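Local coordinates for protein putative alcohol dehydrogenase (Sinorhizobium meliloti, PDB 4J6F) that probably works as a zinc-binding, NAD(P)-dependent alcohol dehydrogenase of the medium-chain family, interconverting alcohols and the corresponding aldehydes or ketones, at residues T69-N74 against T112-H117; R133-F138 against T187-Y192; R201-A206 against Q322-G327; V278-G283 against G298-A303. All blocks are in the same frame, centred on the assembly; numbering follows the deposited sequence.

Contact 1. Residues T69-N74 against T112-H117; sequences TACGMN and TDTVGH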
loop_
_atom_site.group_PDB
_atom_site.type_symbol
_atom_site.label_atom_id
_atom_site.label_comp_id
_atom_site.label_asym_id
_atom_site.label_seq_id
_atom_site.Cartn_x
_atom_site.Cartn_y
_atom_site.Cartn_z
ATOM N N THR A 69 -2.381 -38.514 6.463
ATOM C CA THR A 69 -3.498 -39.161 5.799
ATOM C C THR A 69 -3.911 -38.395 4.563
ATOM O O THR A 69 -4.454 -38.993 3.624
ATOM C CB THR A 69 -4.674 -39.360 6.747
ATOM O OG1 THR A 69 -4.940 -38.122 7.418
ATOM C CG2 THR A 69 -4.331 -40.455 7.783
ATOM N N ALA A 70 -3.614 -37.087 4.563
ATOM C CA ALA A 70 -3.908 -36.166 3.449
ATOM C C ALA A 70 -2.990 -34.946 3.487
ATOM O O ALA A 70 -2.575 -34.524 4.562
ATOM C CB ALA A 70 -5.365 -35.718 3.491
ATOM N N CYS A 71 -2.676 -34.387 2.317
ATOM C CA CYS A 71 -1.912 -33.138 2.218
ATOM C C CYS A 71 -2.305 -32.320 0.983
ATOM O O CYS A 71 -2.216 -32.809 -0.146
ATOM C CB CYS A 71 -0.403 -33.402 2.196
ATOM S SG CYS A 71 0.557 -31.875 2.381
ATOM N N GLY A 72 -2.713 -31.073 1.195
ATOM C CA GLY A 72 -3.247 -30.260 0.111
ATOM C C GLY A 72 -2.169 -29.517 -0.637
ATOM O O GLY A 72 -1.203 -29.076 -0.035
HETATM N N MSE A 73 -2.348 -29.365 -1.950
HETATM C CA MSE A 73 -1.362 -28.691 -2.814
HETATM C C MSE A 73 -1.578 -27.193 -2.901
HETATM O O MSE A 73 -2.713 -26.714 -2.907
HETATM C CB MSE A 73 -1.409 -29.272 -4.219
HETATM C CG MSE A 73 -1.569 -30.785 -4.216
HETATM SE SE MSE A 73 -1.346 -31.441 -6.066
HETATM C CE MSE A 73 0.613 -31.267 -6.256
ATOM N N ASN A 74 -0.474 -26.447 -2.972
ATOM C CA ASN A 74 -0.491 -24.986 -3.069
ATOM C C ASN A 74 0.511 -24.441 -4.085
ATOM O O ASN A 74 1.496 -25.100 -4.421
ATOM C CB ASN A 74 -0.194 -24.377 -1.702
ATOM C CG ASN A 74 -1.273 -24.679 -0.703
ATOM O OD1 ASN A 74 -2.381 -24.137 -0.768
ATOM N ND2 ASN A 74 -0.969 -25.572 0.216
ATOM N N THR A 112 2.217 -28.384 2.571
ATOM C CA THR A 112 1.852 -27.485 3.651
ATOM C C THR A 112 0.587 -27.857 4.401
ATOM O O THR A 112 0.528 -27.743 5.612
ATOM C CB THR A 112 1.685 -26.052 3.124
ATOM O OG1 THR A 112 0.921 -26.077 1.923
ATOM C CG2 THR A 112 3.012 -25.453 2.813
ATOM N N ASP A 113 -0.426 -28.294 3.673
ATOM C CA ASP A 113 -1.753 -28.557 4.245
ATOM C C ASP A 113 -1.935 -29.985 4.725
ATOM O O ASP A 113 -2.727 -30.741 4.170
ATOM C CB ASP A 113 -2.832 -28.207 3.234
ATOM C CG ASP A 113 -2.770 -26.762 2.810
ATOM O OD1 ASP A 113 -2.181 -25.961 3.566
ATOM O OD2 ASP A 113 -3.294 -26.430 1.722
ATOM N N THR A 114 -1.212 -30.336 5.779
ATOM C CA THR A 114 -1.130 -31.716 6.240
ATOM C C THR A 114 -2.185 -32.046 7.297
ATOM O O THR A 114 -2.387 -31.297 8.263
ATOM C CB THR A 114 0.274 -32.007 6.792
ATOM O OG1 THR A 114 1.247 -31.608 5.821
ATOM C CG2 THR A 114 0.455 -33.472 7.079
ATOM N N VAL A 115 -2.862 -33.171 7.096
ATOM C CA VAL A 115 -3.709 -33.744 8.131
ATOM C C VAL A 115 -3.168 -35.146 8.447
ATOM O O VAL A 115 -2.724 -35.857 7.540
ATOM C CB VAL A 115 -5.195 -33.812 7.690
ATOM C CG1 VAL A 115 -6.037 -34.555 8.723
ATOM C CG2 VAL A 115 -5.761 -32.420 7.470
ATOM N N GLY A 116 -3.200 -35.539 9.722
ATOM C CA GLY A 116 -2.805 -36.899 10.107
ATOM C C GLY A 116 -3.165 -37.311 11.524
ATOM O O GLY A 116 -3.902 -36.616 12.223
ATOM N N HIS A 117 -2.616 -38.451 11.946
ATOM C CA HIS A 117 -2.860 -39.033 13.274
ATOM C C HIS A 117 -1.551 -39.123 14.064
ATOM O O HIS A 117 -0.556 -39.659 13.574
ATOM C CB HIS A 117 -3.534 -40.399 13.124
ATOM C CG HIS A 117 -4.885 -40.316 12.486
ATOM N ND1 HIS A 117 -6.059 -40.459 13.198
ATOM C CD2 HIS A 117 -5.252 -40.040 11.208
ATOM C CE1 HIS A 117 -7.089 -40.304 12.382
ATOM N NE2 HIS A 117 -6.627 -40.042 11.170
HETATM O O HOH W 1 1.152 -27.671 -0.108
#
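N74 lays its amide group across the carboxylate of D113, the two planes 83° apart. ND2 of N74 gives a fairly straight hydrogen bond to OD2 of D113 at 2.9 Å; the oxygen lies near the amide plane, yet it is met from above the carboxylate. With chi1 near -65°, CG of N74 stands anti to the carbonyl carbon, and this brings the amide to T112 and D113, where strand 113-121 begins. There ND2 also makes a weak bond to OG1 of T112 at 2.6 Å. A water ties the same corner together: it donates to O of G72 and accepts from ND2 of N74 and from N of T112. D113 is held from outside as well, OD2 by a salt bridge to K376 and OD1 by the backbone N of C190.

Along the strands, V115 N bonds to A70 O at 2.9 Å and G72 N to D113 O at 3.0 Å. At the far end O of V115 takes N of T69 at 2.9 Å and, more weakly, N of A70. CG2 of T69 touches the edge of the H117 ring, 3.6 Å from CD2, while T69 OG1 and H117 NE2 share OD2 of D182. With T69 and A70 both facing V115, this is a classic beta bulge in an antiparallel pair of the GroES-like domain.

Contact 2. Residues R133-F138 against T187-Y192; sequences RVMVDF and TFCCAY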
loop_
_atom_site.group_PDB
_atom_site.type_symbol
_atom_site.label_atom_id
_atom_site.label_comp_id
_atom_site.label_asym_id
_atom_site.label_seq_id
_atom_site.Cartn_x
_atom_site.Cartn_y
_atom_site.Cartn_z
ATOM N N ARG A 133 -6.586 -36.981 15.747
ATOM C CA ARG A 133 -6.635 -36.548 14.361
ATOM C C ARG A 133 -6.330 -35.050 14.353
ATOM O O ARG A 133 -7.084 -34.241 14.913
ATOM C CB ARG A 133 -8.011 -36.858 13.763
ATOM C CG ARG A 133 -8.095 -36.783 12.245
ATOM C CD ARG A 133 -8.428 -35.375 11.739
ATOM N NE ARG A 133 -9.677 -34.800 12.279
ATOM C CZ ARG A 133 -10.852 -34.780 11.644
ATOM N NH1 ARG A 133 -11.907 -34.223 12.234
ATOM N NH2 ARG A 133 -10.977 -35.300 10.424
ATOM N N VAL A 134 -5.207 -34.686 13.744
ATOM C CA VAL A 134 -4.771 -33.296 13.738
ATOM C C VAL A 134 -4.649 -32.651 12.359
ATOM O O VAL A 134 -4.264 -33.286 11.370
ATOM C CB VAL A 134 -3.454 -33.086 14.510
ATOM C CG1 VAL A 134 -3.643 -33.441 15.975
ATOM C CG2 VAL A 134 -2.309 -33.872 13.882
HETATM N N MSE A 135 -5.003 -31.373 12.325
HETATM C CA MSE A 135 -4.706 -30.501 11.214
HETATM C C MSE A 135 -3.479 -29.732 11.594
HETATM O O MSE A 135 -3.462 -29.067 12.631
HETATM C CB MSE A 135 -5.873 -29.550 11.087
HETATM C CG MSE A 135 -5.785 -28.758 9.795
HETATM SE SE MSE A 135 -7.112 -27.319 9.936
HETATM C CE MSE A 135 -5.968 -25.826 9.359
ATOM N N VAL A 136 -2.439 -29.835 10.770
ATOM C CA VAL A 136 -1.178 -29.133 10.993
ATOM C C VAL A 136 -1.276 -27.648 10.642
ATOM O O VAL A 136 -1.744 -27.289 9.556
ATOM C CB VAL A 136 -0.065 -29.751 10.135
ATOM C CG1 VAL A 136 1.184 -28.884 10.153
ATOM C CG2 VAL A 136 0.253 -31.153 10.614
ATOM N N ASP A 137 -0.831 -26.785 11.551
ATOM C CA ASP A 137 -0.585 -25.392 11.202
ATOM C C ASP A 137 0.818 -25.342 10.610
ATOM O O ASP A 137 1.799 -25.560 11.312
ATOM C CB ASP A 137 -0.678 -24.495 12.435
ATOM C CG ASP A 137 -0.214 -23.069 12.167
ATOM O OD1 ASP A 137 0.181 -22.744 11.020
ATOM O OD2 ASP A 137 -0.246 -22.263 13.117
ATOM N N PHE A 138 0.915 -25.058 9.321
ATOM C CA PHE A 138 2.199 -25.125 8.628
ATOM C C PHE A 138 3.207 -24.034 9.051
ATOM O O PHE A 138 4.383 -24.109 8.684
ATOM C CB PHE A 138 1.994 -25.172 7.091
ATOM C CG PHE A 138 1.692 -23.834 6.451
ATOM C CD1 PHE A 138 0.679 -22.999 6.940
ATOM C CD2 PHE A 138 2.412 -23.409 5.339
ATOM C CE1 PHE A 138 0.399 -21.778 6.337
ATOM C CE2 PHE A 138 2.136 -22.180 4.726
ATOM C CZ PHE A 138 1.121 -21.367 5.223
ATOM N N THR A 187 -7.780 -29.158 3.053
ATOM C CA THR A 187 -7.940 -28.176 1.999
ATOM C C THR A 187 -7.635 -26.779 2.517
ATOM O O THR A 187 -7.462 -25.862 1.734
ATOM C CB THR A 187 -9.359 -28.223 1.373
ATOM O OG1 THR A 187 -10.337 -27.754 2.311
ATOM C CG2 THR A 187 -9.723 -29.631 0.946
ATOM N N PHE A 188 -7.537 -26.618 3.834
ATOM C CA PHE A 188 -7.655 -25.280 4.430
ATOM C C PHE A 188 -6.387 -24.464 4.692
ATOM O O PHE A 188 -6.321 -23.300 4.295
ATOM C CB PHE A 188 -8.469 -25.339 5.714
ATOM C CG PHE A 188 -9.914 -25.689 5.512
ATOM C CD1 PHE A 188 -10.789 -24.787 4.935
ATOM C CD2 PHE A 188 -10.411 -26.902 5.954
ATOM C CE1 PHE A 188 -12.130 -25.099 4.784
ATOM C CE2 PHE A 188 -11.751 -27.221 5.806
ATOM C CZ PHE A 188 -12.617 -26.317 5.223
ATOM N N CYS A 189 -5.364 -25.025 5.322
ATOM C CA CYS A 189 -4.385 -24.205 6.041
ATOM C C CYS A 189 -3.503 -23.134 5.357
ATOM O O CYS A 189 -3.487 -22.009 5.815
ATOM C CB CYS A 189 -3.459 -25.138 6.813
ATOM S SG CYS A 189 -2.132 -24.300 7.679
ATOM N N CYS A 190 -2.830 -23.427 4.254
ATOM C CA CYS A 190 -2.071 -22.405 3.547
ATOM C C CYS A 190 -2.947 -21.343 2.898
ATOM O O CYS A 190 -2.791 -20.162 3.200
ATOM C CB CYS A 190 -1.128 -23.027 2.511
ATOM S SG CYS A 190 -0.112 -21.829 1.605
ATOM N N ALA A 191 -3.862 -21.729 2.015
ATOM C CA ALA A 191 -4.641 -20.712 1.301
ATOM C C ALA A 191 -5.596 -19.902 2.192
ATOM O O ALA A 191 -5.751 -18.696 1.968
ATOM C CB ALA A 191 -5.374 -21.298 0.111
ATOM N N TYR A 192 -6.211 -20.543 3.192
ATOM C CA TYR A 192 -7.200 -19.853 4.035
ATOM C C TYR A 192 -6.543 -18.976 5.102
ATOM O O TYR A 192 -7.074 -17.919 5.458
ATOM C CB TYR A 192 -8.252 -20.815 4.620
ATOM C CG TYR A 192 -9.218 -21.356 3.564
ATOM C CD1 TYR A 192 -8.769 -22.216 2.556
ATOM C CD2 TYR A 192 -10.570 -21.001 3.562
ATOM C CE1 TYR A 192 -9.629 -22.700 1.587
ATOM C CE2 TYR A 192 -11.439 -21.490 2.594
ATOM C CZ TYR A 192 -10.960 -22.338 1.608
ATOM O OH TYR A 192 -11.788 -22.839 0.618
#
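The start of helix 189-201 packs on strand 133-140 where its regular pairing is interrupted at D137 and F138. A glycerol, probably from the crystallisation liquor, is hydrogen-bonded here to OD2 of D137, which also pairs with Y141 OH, while OD1 accepts from N of S139. Two consecutive cysteines and one phenyl ring do most of the work. C189 sends its sulfur anti to its own backbone N (chi1 177°), toward the D137-F138 backbone, where SG accepts a nearly straight hydrogen bond from N of F138 at 3.5 Å. The same SG lies obliquely beside the F138 ring, 4.3 Å from its centroid, in a sulfur-aromatic contact. C190 lies more squarely over the ring, on the same side of its plane: its CB is 4.2 Å from the centroid of the F138 ring, offset toward the rim, a CH-pi contact. Its SG is also close, at a slant, 3.9 Å from CZ of F138. Further back along the strand, the methyl CE of M135, a selenomethionine, rests against CB of C189 at 3.6 Å and reaches, at 4.4 Å, CB of F188. The contact is mostly apolar, the N-H...S bond being its one polar link.

F138 also meets the ring of Y153 and the side chain of T112. Helix 333-344 packs alongside, F336 touching M135 and D137 and I343 touching F188, and strand 113-121 flanks V136 and C189.

Contact 3. Residues R201-A206 against Q322-G327; sequences RARLAA and QLELHG
R201 ends helix 189-201, and its guanidinium reaches across to the last strand, within this chain, of the Rossmann-type parallel sheet, 324-327. Bends at chi2 and chi3 fold the chain back, so that NH1 bonds to O of G327 at 2.8 Å, meeting that oxygen from above the carbonyl plane. NH2 makes a weaker bond, 3.1 Å, to ND1 of H326. The guanidinium stands nearly perpendicular to the imidazole, with CB of H326 over one of its faces. The backbone O of R201 covers one face of the H326 ring, offset toward the rim; at 3.5 Å from NE2 of H326 it is poorly angled for a hydrogen bond. NH2 has another acceptor in O of L323 of the second subunit.

A202 adds little, its CA 4.3 Å from CD2 of H326. At R203 the chain leaves the helix with positive phi, closing a Schellman motif that turns it toward strand 209-212. The long R203 side chain then comes back to E324, and a single nitrogen, NH1, sits between the two oxygens of the carboxylate in a salt bridge, 2.7 Å from OE2 of E324. The two flat groups are almost coplanar, 22° apart, although both N-H angles are bent and the individual bonds weak.

E324, L325 and H326 also pair antiparallel with a strand of the second subunit, so the sheet continues across the interface between the two subunits. Within this strand, E324 fixes the histidine: NE2 of H326 donates to the anti lone pair of OE1 of E324 at 2.9 Å.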
loop_
_atom_site.group_PDB
_atom_site.type_symbol
_atom_site.label_atom_id
_atom_site.label_comp_id
_atom_site.label_asym_id
_atom_site.label_seq_id
_atom_site.Cartn_x
_atom_site.Cartn_y
_atom_site.Cartn_z
ATOM N N ARG A 201 -5.483 -7.340 6.600
ATOM C CA ARG A 201 -4.573 -6.249 6.241
ATOM C C ARG A 201 -5.302 -5.144 5.506
ATOM O O ARG A 201 -4.987 -3.972 5.658
ATOM C CB ARG A 201 -3.424 -6.772 5.383
ATOM C CG ARG A 201 -2.378 -7.561 6.153
ATOM C CD ARG A 201 -1.480 -6.657 6.983
ATOM N NE ARG A 201 -0.900 -5.626 6.139
ATOM C CZ ARG A 201 0.043 -5.860 5.234
ATOM N NH1 ARG A 201 0.533 -7.092 5.074
ATOM N NH2 ARG A 201 0.490 -4.865 4.482
ATOM N N ALA A 202 -6.280 -5.532 4.702
ATOM C CA ALA A 202 -7.122 -4.582 3.996
ATOM C C ALA A 202 -8.273 -4.063 4.863
ATOM O O ALA A 202 -9.037 -3.212 4.421
ATOM C CB ALA A 202 -7.658 -5.222 2.725
ATOM N N ARG A 203 -8.408 -4.591 6.083
ATOM C CA ARG A 203 -9.480 -4.195 7.012
ATOM C C ARG A 203 -10.890 -4.295 6.418
ATOM O O ARG A 203 -11.715 -3.398 6.631
ATOM C CB ARG A 203 -9.245 -2.773 7.498
ATOM C CG ARG A 203 -8.043 -2.613 8.407
ATOM C CD ARG A 203 -7.691 -1.149 8.619
ATOM N NE ARG A 203 -7.068 -0.561 7.431
ATOM C CZ ARG A 203 -7.662 0.288 6.596
ATOM N NH1 ARG A 203 -6.994 0.756 5.557
ATOM N NH2 ARG A 203 -8.913 0.675 6.786
ATOM N N LEU A 204 -11.166 -5.371 5.681
ATOM C CA LEU A 204 -12.454 -5.537 5.028
ATOM C C LEU A 204 -13.580 -5.734 6.045
ATOM O O LEU A 204 -13.530 -6.641 6.862
ATOM C CB LEU A 204 -12.410 -6.698 4.047
ATOM C CG LEU A 204 -13.720 -7.126 3.380
ATOM C CD1 LEU A 204 -14.284 -6.023 2.493
ATOM C CD2 LEU A 204 -13.546 -8.418 2.587
ATOM N N ALA A 205 -14.600 -4.881 5.973
ATOM C CA ALA A 205 -15.692 -4.840 6.951
ATOM C C ALA A 205 -16.990 -5.419 6.392
ATOM O O ALA A 205 -17.166 -5.482 5.169
ATOM C CB ALA A 205 -15.933 -3.402 7.389
ATOM N N ALA A 206 -17.900 -5.807 7.293
ATOM C CA ALA A 206 -19.265 -6.207 6.930
ATOM C C ALA A 206 -19.904 -5.169 6.015
ATOM O O ALA A 206 -19.757 -3.961 6.247
ATOM C CB ALA A 206 -20.105 -6.387 8.174
ATOM N N GLN A 322 -5.791 8.287 -3.478
ATOM C CA GLN A 322 -5.632 8.003 -2.043
ATOM C C GLN A 322 -5.614 6.507 -1.720
ATOM O O GLN A 322 -6.104 6.119 -0.654
ATOM C CB GLN A 322 -6.758 8.641 -1.211
ATOM C CG GLN A 322 -7.153 10.060 -1.564
ATOM C CD GLN A 322 -6.141 11.090 -1.106
ATOM O OE1 GLN A 322 -5.195 10.771 -0.392
ATOM N NE2 GLN A 322 -6.335 12.335 -1.521
ATOM N N LEU A 323 -5.065 5.681 -2.615
ATOM C CA LEU A 323 -5.107 4.208 -2.473
ATOM C C LEU A 323 -4.127 3.641 -1.453
ATOM O O LEU A 323 -3.138 4.288 -1.117
ATOM C CB LEU A 323 -4.896 3.517 -3.828
ATOM C CG LEU A 323 -5.889 3.855 -4.949
ATOM C CD1 LEU A 323 -5.668 2.993 -6.182
ATOM C CD2 LEU A 323 -7.334 3.728 -4.471
ATOM N N GLU A 324 -4.429 2.444 -0.943
ATOM C CA GLU A 324 -3.459 1.630 -0.199
ATOM C C GLU A 324 -3.244 0.342 -0.953
ATOM O O GLU A 324 -4.209 -0.304 -1.387
ATOM C CB GLU A 324 -3.970 1.242 1.178
ATOM C CG GLU A 324 -4.547 2.370 1.997
ATOM C CD GLU A 324 -5.199 1.874 3.273
ATOM O OE1 GLU A 324 -4.752 0.833 3.817
ATOM O OE2 GLU A 324 -6.161 2.532 3.739
ATOM N N LEU A 325 -1.980 -0.038 -1.092
ATOM C CA LEU A 325 -1.615 -1.350 -1.611
ATOM C C LEU A 325 -0.991 -2.140 -0.486
ATOM O O LEU A 325 -0.127 -1.617 0.220
ATOM C CB LEU A 325 -0.594 -1.201 -2.724
ATOM C CG LEU A 325 -1.125 -1.158 -4.144
ATOM C CD1 LEU A 325 -2.148 -0.056 -4.322
ATOM C CD2 LEU A 325 0.040 -0.988 -5.097
ATOM N N HIS A 326 -1.433 -3.385 -0.307
ATOM C CA HIS A 326 -0.912 -4.250 0.752
ATOM C C HIS A 326 -0.418 -5.546 0.187
ATOM O O HIS A 326 -1.125 -6.210 -0.568
ATOM C CB HIS A 326 -1.992 -4.578 1.775
ATOM C CG HIS A 326 -2.425 -3.404 2.589
ATOM N ND1 HIS A 326 -1.637 -2.854 3.577
ATOM C CD2 HIS A 326 -3.562 -2.674 2.562
ATOM C CE1 HIS A 326 -2.269 -1.831 4.123
ATOM N NE2 HIS A 326 -3.438 -1.699 3.524
ATOM N N GLY A 327 0.800 -5.906 0.563
ATOM C CA GLY A 327 1.339 -7.226 0.276
ATOM C C GLY A 327 1.407 -8.011 1.560
ATOM O O GLY A 327 1.733 -7.448 2.606
#

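Contact 4. Residues V278-G283 against G298-A303; sequences VADLVG and GRYTTA
D280 lays its CB near the CE2 edge and the hydroxyl of Y300, 3.3 Å from OH of that residue. Its strand, 277-280, runs parallel to strand 299-302 in the Rossmann-type sheet, the two joined through helix 287-293 as a beta-alpha-beta unit. With chi1 at -174°, CG points anti to the backbone N and carries the carboxylate past the phenol. OD2 takes the proton of Y300 OH at 2.5 Å on its anti lone pair, lying in the plane of the ring at its edge, while the carboxylate is turned 69° from the ring. OD1 looks to the following turn: G283 N at 2.9 Å and V282 N at 3.0 Å both donate to OD1 of D280, from the same face of its plane, forming an Asx turn that runs on into an Asx motif. OG1 of T213 is a third partner of OD1. Both carboxylate oxygens are thus gripped, so D280 links its strand to the following turn and to Y300 of the next strand.

On the same face of the sheet V278 sets CG1 beside the ring, 3.8 Å from CD2 of Y300. F287 of the crossover helix meets that ring edge-to-face, and L315 of the second subunit packs on Y300 too. The backbones pair in parallel, V278 N to R299 O and D280 N to T301 O, and between these two T301 N bonds to V278 O at 2.8 Å, nearly along the C=O axis.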
loop_
_atom_site.group_PDB
_atom_site.type_symbol
_atom_site.label_atom_id
_atom_site.label_comp_id
_atom_site.label_asym_id
_atom_site.label_seq_id
_atom_site.Cartn_x
_atom_site.Cartn_y
_atom_site.Cartn_z
ATOM N N VAL A 278 -9.843 -4.678 -3.510
ATOM C CA VAL A 278 -9.473 -5.621 -4.529
ATOM C C VAL A 278 -8.509 -6.601 -3.885
ATOM O O VAL A 278 -7.530 -6.197 -3.256
ATOM C CB VAL A 278 -8.818 -4.919 -5.731
ATOM C CG1 VAL A 278 -8.042 -5.905 -6.597
ATOM C CG2 VAL A 278 -9.867 -4.201 -6.558
ATOM N N ALA A 279 -8.844 -7.888 -3.997
ATOM C CA ALA A 279 -7.968 -8.996 -3.633
ATOM C C ALA A 279 -7.452 -9.572 -4.951
ATOM O O ALA A 279 -8.211 -10.157 -5.739
ATOM C CB ALA A 279 -8.735 -10.043 -2.842
ATOM N N ASP A 280 -6.170 -9.366 -5.210
ATOM C CA ASP A 280 -5.565 -9.738 -6.483
ATOM C C ASP A 280 -4.681 -10.965 -6.343
ATOM O O ASP A 280 -3.774 -10.990 -5.509
ATOM C CB ASP A 280 -4.735 -8.575 -7.005
ATOM C CG ASP A 280 -4.188 -8.817 -8.387
ATOM O OD1 ASP A 280 -4.683 -9.705 -9.120
ATOM O OD2 ASP A 280 -3.250 -8.086 -8.752
ATOM N N LEU A 281 -4.938 -11.984 -7.153
ATOM C CA LEU A 281 -4.085 -13.162 -7.132
ATOM C C LEU A 281 -3.478 -13.444 -8.483
ATOM O O LEU A 281 -2.772 -14.441 -8.664
ATOM C CB LEU A 281 -4.847 -14.357 -6.603
ATOM C CG LEU A 281 -5.080 -13.995 -5.143
ATOM C CD1 LEU A 281 -6.499 -14.321 -4.681
ATOM C CD2 LEU A 281 -3.986 -14.578 -4.260
ATOM N N VAL A 282 -3.793 -12.579 -9.437
ATOM C CA VAL A 282 -3.294 -12.673 -10.796
ATOM C C VAL A 282 -2.185 -11.678 -11.136
ATOM O O VAL A 282 -1.156 -12.059 -11.657
ATOM C CB VAL A 282 -4.452 -12.481 -11.788
ATOM C CG1 VAL A 282 -3.982 -12.662 -13.212
ATOM C CG2 VAL A 282 -5.567 -13.449 -11.474
ATOM N N GLY A 283 -2.395 -10.407 -10.817
ATOM C CA GLY A 283 -1.457 -9.359 -11.181
ATOM C C GLY A 283 -1.273 -9.253 -12.681
ATOM O O GLY A 283 -2.241 -9.353 -13.446
ATOM N N GLY A 298 -9.745 3.365 -1.606
ATOM C CA GLY A 298 -9.904 1.921 -1.588
ATOM C C GLY A 298 -8.576 1.240 -1.345
ATOM O O GLY A 298 -7.524 1.875 -1.404
ATOM N N ARG A 299 -8.654 -0.045 -1.012
ATOM C CA ARG A 299 -7.512 -0.850 -0.606
ATOM C C ARG A 299 -7.288 -2.063 -1.497
ATOM O O ARG A 299 -8.210 -2.792 -1.809
ATOM C CB ARG A 299 -7.683 -1.319 0.832
ATOM C CG ARG A 299 -7.845 -0.203 1.829
ATOM C CD ARG A 299 -9.300 0.090 2.069
ATOM N NE ARG A 299 -9.915 -0.921 2.909
ATOM C CZ ARG A 299 -11.219 -1.033 3.092
ATOM N NH1 ARG A 299 -12.036 -0.197 2.492
ATOM N NH2 ARG A 299 -11.702 -1.976 3.868
ATOM N N TYR A 300 -6.040 -2.260 -1.894
ATOM C CA TYR A 300 -5.654 -3.334 -2.767
ATOM C C TYR A 300 -4.840 -4.281 -1.903
ATOM O O TYR A 300 -4.062 -3.842 -1.048
ATOM C CB TYR A 300 -4.808 -2.758 -3.915
ATOM C CG TYR A 300 -4.084 -3.789 -4.747
ATOM C CD1 TYR A 300 -2.841 -4.294 -4.337
ATOM C CD2 TYR A 300 -4.637 -4.269 -5.933
ATOM C CE1 TYR A 300 -2.176 -5.251 -5.079
ATOM C CE2 TYR A 300 -3.970 -5.226 -6.692
ATOM C CZ TYR A 300 -2.744 -5.718 -6.256
ATOM O OH TYR A 300 -2.070 -6.668 -6.994
ATOM N N THR A 301 -5.010 -5.574 -2.109
ATOM C CA THR A 301 -4.230 -6.534 -1.362
ATOM C C THR A 301 -3.853 -7.752 -2.201
ATOM O O THR A 301 -4.626 -8.190 -3.036
ATOM C CB THR A 301 -4.951 -6.942 -0.077
ATOM O OG1 THR A 301 -4.071 -7.744 0.723
ATOM C CG2 THR A 301 -6.234 -7.702 -0.388
ATOM N N THR A 302 -2.651 -8.285 -1.992
ATOM C CA THR A 302 -2.174 -9.433 -2.764
ATOM C C THR A 302 -1.234 -10.326 -1.959
ATOM O O THR A 302 -0.561 -9.868 -1.038
ATOM C CB THR A 302 -1.463 -8.980 -4.059
ATOM O OG1 THR A 302 -1.012 -10.121 -4.794
ATOM C CG2 THR A 302 -0.264 -8.110 -3.753
ATOM N N ALA A 303 -1.236 -11.614 -2.276
ATOM C CA ALA A 303 -0.242 -12.552 -1.770
ATOM C C ALA A 303 0.333 -13.484 -2.832
ATOM O O ALA A 303 0.976 -14.465 -2.511
ATOM C CB ALA A 303 -0.791 -13.348 -0.607
#

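From the N terminus, contact 1 closes the first loop, bringing 112-117 back beside 69-74 within the GroES-like part. Contact 2 opens only after that and adds the next strand of the same sheet, tying it to the start of helix 189-201; the two touch, their centres 7 Å apart. That helix carries the chain across to the Rossmann-type, probably nucleotide-binding, part, and contact 3 begins at its far end. Its loop is the longest, and contact 4 is nested inside it, because 278-303 lies between 206 and 322; 299-302 and 324-327 are also neighbours in one parallel sheet, and both contacts reach the second subunit. Contacts 1 and 3 lie on opposite sides of the chain's centre, about 30 Å apart between centres.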